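Local atomic coordinates of glycerol dehydratase (PDB entry 1R9D), a protein that dehydrates glycerol without coenzyme B12, probably by the glycyl-radical chemistry of the pyruvate formate-lyase-like enzymes. Residues F705-L710 / F736-K741; A392-R397 / N714-L719; L700-F705 / R760-S765. All blocks are in the same frame, centred on the assembly; numbering follows the deposited sequence.

Helix 386-397 comes first along the chain of glycerol dehydratase; it waits more than 300 residues for helix 712-728, and interaction 2 closes that long loop. The other five segments all fall within the last 90 residues and illustrate how loops closed by long-range contacts interlock. Strand 702-705 and the turn after it come next. Interaction 1 joins them to the end of strand 733-738, its neighbour in a mixed sheet, and is nested inside the loop that interaction 3 closes when 760-765 returns to 700-705. Interaction 2 crosses both. The shared Phe705 links interactions 1 and 3, while Arg397 NH1 bonds Leu710 O between interactions 1 and 2.

Interaction 1 of 3, residues F705-L710 / F736-K741; sequences FHPSAL and FNVIDK
Phe705 and Phe736 lie side by side and point the same way, each ring beside its own backbone N and anti to the carbonyl carbon. Their planes are inclined at 45°, an oblique pair, and Phe736 CD2 comes up to the edge of the Phe705 ring, 3.5 Å from CE1. Next to the rings, Phe705 N donates a nearly straight hydrogen bond of 2.8 Å to Asn737 O, and Val738 CA makes a 3.5 Å CA-H...O contact with Phe705 O. Two parallel strands, 702-705 and 733-738, are joined here at one edge of a mixed sheet, consistent with the alpha/beta barrel of pyruvate formate-lyase-like enzymes, and helix 712-728 connects them in a right-handed beta-alpha-beta crossover. Leu722 of that helix touches both phenylalanine rings. Val738 spreads its two methyls over the turn that follows strand 702-705: CG1, anti to the backbone N (chi1 -178°), reaches Pro707 CA at 3.9 Å, while CG2 meets Leu710 CD2 at 4.1 Å. The rim of the Pro707 ring lies along the backbone further on, with CD 3.6 Å from Ile739 O. Within the turn, His706 ND1 accepts the Ser708 N-H from 28° out of the imidazole plane and also pairs with Ser708 OG at 2.8 Å, two contacts that fix the rotation of the imidazole.

Interaction 2 of 3, residues A392-R397 / N714-L719; sequences AAELTR and NGLMNL
Helices 392-397 and 714-719 meet at a steep crossing angle of 110°, their axes 9.4 Å apart at closest approach, with Ala393 and Leu716 facing each other where the backbones come nearest. The small alanine lets Leu716 in: its CD2 rests 3.8 Å from Ala393 CB and 3.6 Å from Ala393 O, while CD1 turns to the aliphatic part of Glu394, 3.7 Å from CG. The Arg397 chain leaves with CG anti to the backbone N and bends at chi3 (63°), bringing the guanidinium across Leu716 at about a right angle, and Leu716 CD2 sits 3.8 Å above the centre of one guanidinium face. Arg397 NH1 bonds Leu710 O and NH2, weakly, Ser3 OG. One turn on, Leu719 and Thr396 reach tip to tip, Leu719 CD2 lying 3.9 Å from Thr396 CG2. The threonine hydroxyl bonds Tyr405 OH, and the carboxylate of Glu394 forms a salt bridge with Arg391 and accepts a bond from Gly5 N. Phe736 of strand 733-738 touches both Thr396 and Leu719, so the two helices lie against the mixed sheet, while helix 357-369 packs against Leu395 of helix 386-397.

Interaction 3 of 3, residues L700-F705 / R760-S765; sequences LFNQKF and RVAGYS
Arg760 begins this segment with its CG 4.3 Å from Asn702 OD1, but its guanidinium turns back along its own loop: NH1 bonds Ser765 OG in the guanidinium plane at 3.1 Å, and the peptide of Gly763 and Tyr764 covers one face. Val761 contributes its carbonyl O, to which Asn702 ND2 gives a weak hydrogen bond of 3.1 Å, bent to 131°; the stronger partner of this amide is Asp667 OD1, and Val761 O has a second donor in Arg782. Ala762 follows, its CB 3.9 Å from Asn702 ND2 and 4.1 Å from Leu700 CD2. Gly763 is the predicted radical site, the radical itself absent here, and belongs to the radical loop of the pyruvate formate-lyase-like enzymes, between strands 758-760 and 765-767; Gly763 lies about 8 Å from the bound glycerol. With chi1 -173° and an unusual chi2 of 149°, Leu700 CD1 comes 3.3 Å from Gly763 N, whose N-H bonds Gln735 OE1. The backbone angles of Gly763 and the nearness of Leu700 CD1 leave no room for a CB. Tyr764 points away from 700-705, one face of its ring lies over Val761 CB, and its backbone O accepts the Val761 N-H.

Interaction 1 of 3, residues F705-L710 / F736-K741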
loop_
_atom_site.group_PDB
_atom_site.type_symbol
_atom_site.label_atom_id
_atom_site.label_comp_id
_atom_site.label_asym_id
_atom_site.label_seq_id
_atom_site.Cartn_x
_atom_site.Cartn_y
_atom_site.Cartn_z
ATOM N N PHE A 705 -28.626 -42.699 6.642
ATOM C CA PHE A 705 -29.093 -44.058 6.884
ATOM C C PHE A 705 -30.153 -44.192 7.960
ATOM O O PHE A 705 -30.164 -43.448 8.946
ATOM C CB PHE A 705 -27.927 -44.969 7.277
ATOM C CG PHE A 705 -27.108 -45.440 6.118
ATOM C CD1 PHE A 705 -25.952 -44.769 5.743
ATOM C CD2 PHE A 705 -27.515 -46.545 5.377
ATOM C CE1 PHE A 705 -25.205 -45.192 4.640
ATOM C CE2 PHE A 705 -26.782 -46.975 4.277
ATOM C CZ PHE A 705 -25.622 -46.297 3.907
ATOM N N HIS A 706 -31.046 -45.156 7.762
ATOM C CA HIS A 706 -32.064 -45.441 8.753
ATOM C C HIS A 706 -31.235 -46.113 9.845
ATOM O O HIS A 706 -30.326 -46.884 9.549
ATOM C CB HIS A 706 -33.103 -46.408 8.171
ATOM C CG HIS A 706 -34.194 -46.771 9.127
ATOM N ND1 HIS A 706 -34.066 -47.785 10.049
ATOM C CD2 HIS A 706 -35.422 -46.235 9.325
ATOM C CE1 HIS A 706 -35.167 -47.860 10.774
ATOM N NE2 HIS A 706 -36.007 -46.930 10.356
ATOM N N PRO A 707 -31.514 -45.813 11.120
ATOM C CA PRO A 707 -30.759 -46.411 12.228
ATOM C C PRO A 707 -30.557 -47.929 12.200
ATOM O O PRO A 707 -29.541 -48.432 12.679
ATOM C CB PRO A 707 -31.536 -45.943 13.455
ATOM C CG PRO A 707 -31.975 -44.578 13.040
ATOM C CD PRO A 707 -32.471 -44.811 11.623
ATOM N N SER A 708 -31.515 -48.660 11.641
ATOM C CA SER A 708 -31.406 -50.113 11.580
ATOM C C SER A 708 -30.195 -50.587 10.773
ATOM O O SER A 708 -29.658 -51.665 11.026
ATOM C CB SER A 708 -32.684 -50.714 10.987
ATOM O OG SER A 708 -32.886 -50.275 9.652
ATOM N N ALA A 709 -29.756 -49.779 9.814
ATOM C CA ALA A 709 -28.615 -50.147 8.977
ATOM C C ALA A 709 -27.288 -50.240 9.733
ATOM O O ALA A 709 -26.374 -50.936 9.298
ATOM C CB ALA A 709 -28.483 -49.160 7.817
ATOM N N LEU A 710 -27.182 -49.542 10.863
ATOM C CA LEU A 710 -25.952 -49.551 11.652
ATOM C C LEU A 710 -26.009 -50.485 12.856
ATOM O O LEU A 710 -25.040 -50.604 13.601
ATOM C CB LEU A 710 -25.628 -48.136 12.136
ATOM C CG LEU A 710 -24.924 -47.167 11.179
ATOM C CD1 LEU A 710 -23.487 -47.614 10.988
ATOM C CD2 LEU A 710 -25.660 -47.098 9.849
ATOM N N PHE A 736 -21.970 -39.455 7.247
ATOM C CA PHE A 736 -23.318 -39.993 7.388
ATOM C C PHE A 736 -24.197 -39.492 8.522
ATOM O O PHE A 736 -23.734 -39.283 9.642
ATOM C CB PHE A 736 -23.259 -41.517 7.544
ATOM C CG PHE A 736 -22.318 -42.198 6.597
ATOM C CD1 PHE A 736 -20.960 -42.291 6.889
ATOM C CD2 PHE A 736 -22.785 -42.741 5.407
ATOM C CE1 PHE A 736 -20.079 -42.915 6.004
ATOM C CE2 PHE A 736 -21.916 -43.366 4.515
ATOM C CZ PHE A 736 -20.559 -43.453 4.814
ATOM N N ASN A 737 -25.477 -39.332 8.211
ATOM C CA ASN A 737 -26.475 -38.968 9.202
ATOM C C ASN A 737 -27.103 -40.328 9.504
ATOM O O ASN A 737 -27.314 -41.138 8.596
ATOM C CB ASN A 737 -27.546 -38.042 8.621
ATOM C CG ASN A 737 -27.419 -36.609 9.113
ATOM O OD1 ASN A 737 -27.130 -36.362 10.288
ATOM N ND2 ASN A 737 -27.657 -35.657 8.222
ATOM N N VAL A 738 -27.363 -40.595 10.776
ATOM C CA VAL A 738 -27.983 -41.850 11.184
ATOM C C VAL A 738 -28.980 -41.452 12.257
ATOM O O VAL A 738 -28.655 -41.440 13.443
ATOM C CB VAL A 738 -26.959 -42.831 11.790
ATOM C CG1 VAL A 738 -27.646 -44.143 12.158
ATOM C CG2 VAL A 738 -25.834 -43.093 10.801
ATOM N N ILE A 739 -30.190 -41.113 11.834
ATOM C CA ILE A 739 -31.208 -40.683 12.778
ATOM C C ILE A 739 -32.615 -41.085 12.360
ATOM O O ILE A 739 -32.896 -41.312 11.180
ATOM C CB ILE A 739 -31.160 -39.148 12.955
ATOM C CG1 ILE A 739 -32.034 -38.728 14.138
ATOM C CG2 ILE A 739 -31.620 -38.465 11.670
ATOM C CD1 ILE A 739 -31.948 -37.256 14.461
ATOM N N ASP A 740 -33.491 -41.172 13.354
ATOM C CA ASP A 740 -34.887 -41.529 13.148
ATOM C C ASP A 740 -35.617 -40.287 12.647
ATOM O O ASP A 740 -35.628 -39.254 13.322
ATOM C CB ASP A 740 -35.498 -41.978 14.474
ATOM C CG ASP A 740 -36.829 -42.670 14.299
ATOM O OD1 ASP A 740 -37.655 -42.186 13.493
ATOM O OD2 ASP A 740 -37.047 -43.696 14.982
ATOM N N LYS A 741 -36.226 -40.386 11.468
ATOM C CA LYS A 741 -36.949 -39.260 10.886
ATOM C C LYS A 741 -38.021 -38.692 11.816
ATOM O O LYS A 741 -38.307 -37.494 11.791
ATOM C CB LYS A 741 -37.597 -39.677 9.565
ATOM C CG LYS A 741 -38.386 -38.568 8.890
ATOM C CD LYS A 741 -39.010 -39.048 7.589
ATOM C CE LYS A 741 -39.734 -37.920 6.876
ATOM N NZ LYS A 741 -40.251 -38.358 5.552
#

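Interaction 2 of 3, residues A392-R397 / N714-L719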
loop_
_atom_site.group_PDB
_atom_site.type_symbol
_atom_site.label_atom_id
_atom_site.label_comp_id
_atom_site.label_asym_id
_atom_site.label_seq_id
_atom_site.Cartn_x
_atom_site.Cartn_y
_atom_site.Cartn_z
ATOM N N ALA A 392 -14.416 -45.673 14.366
ATOM C CA ALA A 392 -15.015 -44.510 13.722
ATOM C C ALA A 392 -16.460 -44.857 13.368
ATOM O O ALA A 392 -17.366 -44.033 13.519
ATOM C CB ALA A 392 -14.229 -44.131 12.467
ATOM N N ALA A 393 -16.669 -46.085 12.899
ATOM C CA ALA A 393 -18.009 -46.542 12.544
ATOM C C ALA A 393 -18.919 -46.524 13.772
ATOM O O ALA A 393 -20.093 -46.189 13.665
ATOM C CB ALA A 393 -17.950 -47.948 11.952
ATOM N N GLU A 394 -18.377 -46.892 14.933
ATOM C CA GLU A 394 -19.150 -46.880 16.176
ATOM C C GLU A 394 -19.617 -45.462 16.478
ATOM O O GLU A 394 -20.731 -45.248 16.965
ATOM C CB GLU A 394 -18.312 -47.354 17.368
ATOM C CG GLU A 394 -18.136 -48.842 17.520
ATOM C CD GLU A 394 -17.718 -49.214 18.937
ATOM O OE1 GLU A 394 -18.586 -49.213 19.842
ATOM O OE2 GLU A 394 -16.520 -49.491 19.151
ATOM N N LEU A 395 -18.748 -44.489 16.220
ATOM C CA LEU A 395 -19.094 -43.095 16.458
ATOM C C LEU A 395 -20.218 -42.679 15.518
ATOM O O LEU A 395 -21.170 -42.019 15.927
ATOM C CB LEU A 395 -17.878 -42.192 16.244
ATOM C CG LEU A 395 -18.130 -40.683 16.337
ATOM C CD1 LEU A 395 -18.728 -40.321 17.697
ATOM C CD2 LEU A 395 -16.822 -39.947 16.120
ATOM N N THR A 396 -20.111 -43.068 14.252
ATOM C CA THR A 396 -21.149 -42.730 13.281
ATOM C C THR A 396 -22.511 -43.252 13.751
ATOM O O THR A 396 -23.534 -42.600 13.561
ATOM C CB THR A 396 -20.841 -43.343 11.895
ATOM O OG1 THR A 396 -19.648 -42.749 11.365
ATOM C CG2 THR A 396 -21.988 -43.097 10.935
ATOM N N ARG A 397 -22.514 -44.429 14.366
ATOM C CA ARG A 397 -23.757 -45.025 14.841
ATOM C C ARG A 397 -24.428 -44.180 15.924
ATOM O O ARG A 397 -25.630 -44.304 16.156
ATOM C CB ARG A 397 -23.499 -46.444 15.359
ATOM C CG ARG A 397 -24.757 -47.186 15.787
ATOM C CD ARG A 397 -24.521 -48.689 15.856
ATOM N NE ARG A 397 -23.531 -49.059 16.860
ATOM C CZ ARG A 397 -23.034 -50.284 17.000
ATOM N NH1 ARG A 397 -23.436 -51.264 16.195
ATOM N NH2 ARG A 397 -22.131 -50.531 17.941
ATOM N N ASN A 714 -22.562 -56.328 12.291
ATOM C CA ASN A 714 -22.725 -56.350 10.842
ATOM C C ASN A 714 -22.931 -54.933 10.330
ATOM O O ASN A 714 -22.441 -54.574 9.259
ATOM C CB ASN A 714 -23.915 -57.219 10.432
ATOM C CG ASN A 714 -23.652 -58.695 10.638
ATOM O OD1 ASN A 714 -22.567 -59.193 10.329
ATOM N ND2 ASN A 714 -24.653 -59.409 11.146
ATOM N N GLY A 715 -23.660 -54.132 11.102
ATOM C CA GLY A 715 -23.905 -52.755 10.712
ATOM C C GLY A 715 -22.602 -51.987 10.576
ATOM O O GLY A 715 -22.418 -51.228 9.623
ATOM N N LEU A 716 -21.694 -52.189 11.527
ATOM C CA LEU A 716 -20.401 -51.512 11.503
ATOM C C LEU A 716 -19.544 -52.035 10.355
ATOM O O LEU A 716 -18.852 -51.269 9.682
ATOM C CB LEU A 716 -19.671 -51.717 12.834
ATOM C CG LEU A 716 -20.391 -51.204 14.090
ATOM C CD1 LEU A 716 -19.510 -51.439 15.304
ATOM C CD2 LEU A 716 -20.710 -49.722 13.949
ATOM N N MET A 717 -19.598 -53.344 10.135
ATOM C CA MET A 717 -18.839 -53.983 9.064
ATOM C C MET A 717 -19.316 -53.476 7.709
ATOM O O MET A 717 -18.510 -53.230 6.809
ATOM C CB MET A 717 -19.018 -55.504 9.122
ATOM C CG MET A 717 -18.485 -56.153 10.389
ATOM S SD MET A 717 -16.687 -56.257 10.421
ATOM C CE MET A 717 -16.457 -58.002 10.003
ATOM N N ASN A 718 -20.630 -53.330 7.566
ATOM C CA ASN A 718 -21.203 -52.854 6.314
ATOM C C ASN A 718 -20.833 -51.405 6.015
ATOM O O ASN A 718 -20.525 -51.072 4.870
ATOM C CB ASN A 718 -22.723 -53.011 6.324
ATOM C CG ASN A 718 -23.157 -54.458 6.164
ATOM O OD1 ASN A 718 -22.454 -55.260 5.546
ATOM N ND2 ASN A 718 -24.324 -54.794 6.701
ATOM N N LEU A 719 -20.863 -50.544 7.029
ATOM C CA LEU A 719 -20.497 -49.144 6.818
ATOM C C LEU A 719 -19.028 -49.085 6.417
ATOM O O LEU A 719 -18.643 -48.339 5.514
ATOM C CB LEU A 719 -20.698 -48.316 8.093
ATOM C CG LEU A 719 -20.389 -46.824 7.893
ATOM C CD1 LEU A 719 -21.522 -46.181 7.108
ATOM C CD2 LEU A 719 -20.216 -46.126 9.234
#

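Interaction 3 of 3, residues L700-F705 / R760-S765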
loop_
_atom_site.group_PDB
_atom_site.type_symbol
_atom_site.label_atom_id
_atom_site.label_comp_id
_atom_site.label_asym_id
_atom_site.label_seq_id
_atom_site.Cartn_x
_atom_site.Cartn_y
_atom_site.Cartn_z
ATOM N N LEU A 700 -17.831 -32.737 -1.366
ATOM C CA LEU A 700 -18.577 -33.240 -0.217
ATOM C C LEU A 700 -19.699 -34.206 -0.597
ATOM O O LEU A 700 -20.555 -33.887 -1.421
ATOM C CB LEU A 700 -19.143 -32.046 0.557
ATOM C CG LEU A 700 -19.846 -32.269 1.899
ATOM C CD1 LEU A 700 -19.633 -31.053 2.771
ATOM C CD2 LEU A 700 -21.325 -32.522 1.676
ATOM N N PHE A 701 -19.696 -35.374 0.034
ATOM C CA PHE A 701 -20.697 -36.400 -0.238
ATOM C C PHE A 701 -21.473 -36.780 1.030
ATOM O O PHE A 701 -20.897 -37.290 1.986
ATOM C CB PHE A 701 -19.987 -37.618 -0.849
ATOM C CG PHE A 701 -20.901 -38.763 -1.207
ATOM C CD1 PHE A 701 -22.240 -38.546 -1.520
ATOM C CD2 PHE A 701 -20.400 -40.060 -1.270
ATOM C CE1 PHE A 701 -23.071 -39.610 -1.893
ATOM C CE2 PHE A 701 -21.224 -41.134 -1.645
ATOM C CZ PHE A 701 -22.557 -40.904 -1.955
ATOM N N ASN A 702 -22.778 -36.508 1.027
ATOM C CA ASN A 702 -23.659 -36.814 2.160
ATOM C C ASN A 702 -24.505 -38.052 1.899
ATOM O O ASN A 702 -25.045 -38.218 0.804
ATOM C CB ASN A 702 -24.667 -35.684 2.409
ATOM C CG ASN A 702 -24.191 -34.649 3.406
ATOM O OD1 ASN A 702 -23.597 -34.975 4.435
ATOM N ND2 ASN A 702 -24.490 -33.386 3.119
ATOM N N GLN A 703 -24.625 -38.905 2.909
ATOM C CA GLN A 703 -25.490 -40.073 2.834
ATOM C C GLN A 703 -26.212 -40.164 4.176
ATOM O O GLN A 703 -25.648 -39.819 5.219
ATOM C CB GLN A 703 -24.710 -41.354 2.514
ATOM C CG GLN A 703 -24.565 -41.569 1.001
ATOM C CD GLN A 703 -24.272 -43.011 0.616
ATOM O OE1 GLN A 703 -24.581 -43.445 -0.496
ATOM N NE2 GLN A 703 -23.668 -43.753 1.524
ATOM N N LYS A 704 -27.476 -40.577 4.137
ATOM C CA LYS A 704 -28.288 -40.686 5.342
ATOM C C LYS A 704 -28.833 -42.098 5.477
ATOM O O LYS A 704 -29.431 -42.630 4.541
ATOM C CB LYS A 704 -29.448 -39.685 5.289
ATOM C CG LYS A 704 -30.329 -39.693 6.533
ATOM C CD LYS A 704 -31.339 -38.553 6.524
ATOM C CE LYS A 704 -32.366 -38.715 5.422
ATOM N NZ LYS A 704 -33.409 -37.650 5.469
ATOM N N PHE A 705 -28.626 -42.699 6.642
ATOM C CA PHE A 705 -29.093 -44.058 6.884
ATOM C C PHE A 705 -30.153 -44.192 7.960
ATOM O O PHE A 705 -30.164 -43.448 8.946
ATOM C CB PHE A 705 -27.927 -44.969 7.277
ATOM C CG PHE A 705 -27.108 -45.440 6.118
ATOM C CD1 PHE A 705 -25.952 -44.769 5.743
ATOM C CD2 PHE A 705 -27.515 -46.545 5.377
ATOM C CE1 PHE A 705 -25.205 -45.192 4.640
ATOM C CE2 PHE A 705 -26.782 -46.975 4.277
ATOM C CZ PHE A 705 -25.622 -46.297 3.907
ATOM N N ARG A 760 -26.259 -33.605 11.025
ATOM C CA ARG A 760 -25.247 -33.255 10.038
ATOM C C ARG A 760 -25.892 -32.434 8.927
ATOM O O ARG A 760 -26.910 -32.843 8.361
ATOM C CB ARG A 760 -24.649 -34.524 9.428
ATOM C CG ARG A 760 -23.385 -34.289 8.640
ATOM C CD ARG A 760 -22.298 -33.793 9.572
ATOM N NE ARG A 760 -21.007 -33.710 8.911
ATOM C CZ ARG A 760 -19.880 -33.369 9.522
ATOM N NH1 ARG A 760 -19.884 -33.074 10.817
ATOM N NH2 ARG A 760 -18.747 -33.334 8.840
ATOM N N VAL A 761 -25.315 -31.277 8.622
ATOM C CA VAL A 761 -25.828 -30.439 7.552
ATOM C C VAL A 761 -24.999 -30.774 6.305
ATOM O O VAL A 761 -25.434 -31.562 5.466
ATOM C CB VAL A 761 -25.705 -28.933 7.902
ATOM C CG1 VAL A 761 -26.301 -28.088 6.789
ATOM C CG2 VAL A 761 -26.438 -28.643 9.212
ATOM N N ALA A 762 -23.801 -30.203 6.195
ATOM C CA ALA A 762 -22.922 -30.481 5.057
ATOM C C ALA A 762 -21.486 -30.097 5.396
ATOM O O ALA A 762 -21.095 -28.943 5.239
ATOM C CB ALA A 762 -23.397 -29.713 3.820
ATOM N N GLY A 763 -20.702 -31.066 5.862
ATOM C CA GLY A 763 -19.325 -30.786 6.226
ATOM C C GLY A 763 -19.233 -30.322 7.668
ATOM O O GLY A 763 -18.144 -30.056 8.187
ATOM N N TYR A 764 -20.388 -30.228 8.319
ATOM C CA TYR A 764 -20.450 -29.802 9.712
ATOM C C TYR A 764 -21.769 -30.247 10.312
ATOM O O TYR A 764 -22.741 -30.479 9.593
ATOM C CB TYR A 764 -20.340 -28.276 9.826
ATOM C CG TYR A 764 -21.550 -27.485 9.344
ATOM C CD1 TYR A 764 -22.411 -26.853 10.253
ATOM C CD2 TYR A 764 -21.806 -27.322 7.985
ATOM C CE1 TYR A 764 -23.484 -26.071 9.808
ATOM C CE2 TYR A 764 -22.877 -26.549 7.533
ATOM C CZ TYR A 764 -23.707 -25.922 8.449
ATOM O OH TYR A 764 -24.734 -25.123 7.993
ATOM N N SER A 765 -21.791 -30.362 11.635
ATOM C CA SER A 765 -22.998 -30.751 12.345
ATOM C C SER A 765 -23.552 -29.507 13.027
ATOM O O SER A 765 -22.842 -28.510 13.186
ATOM C CB SER A 765 -22.682 -31.836 13.375
ATOM O OG SER A 765 -22.278 -33.040 12.734
#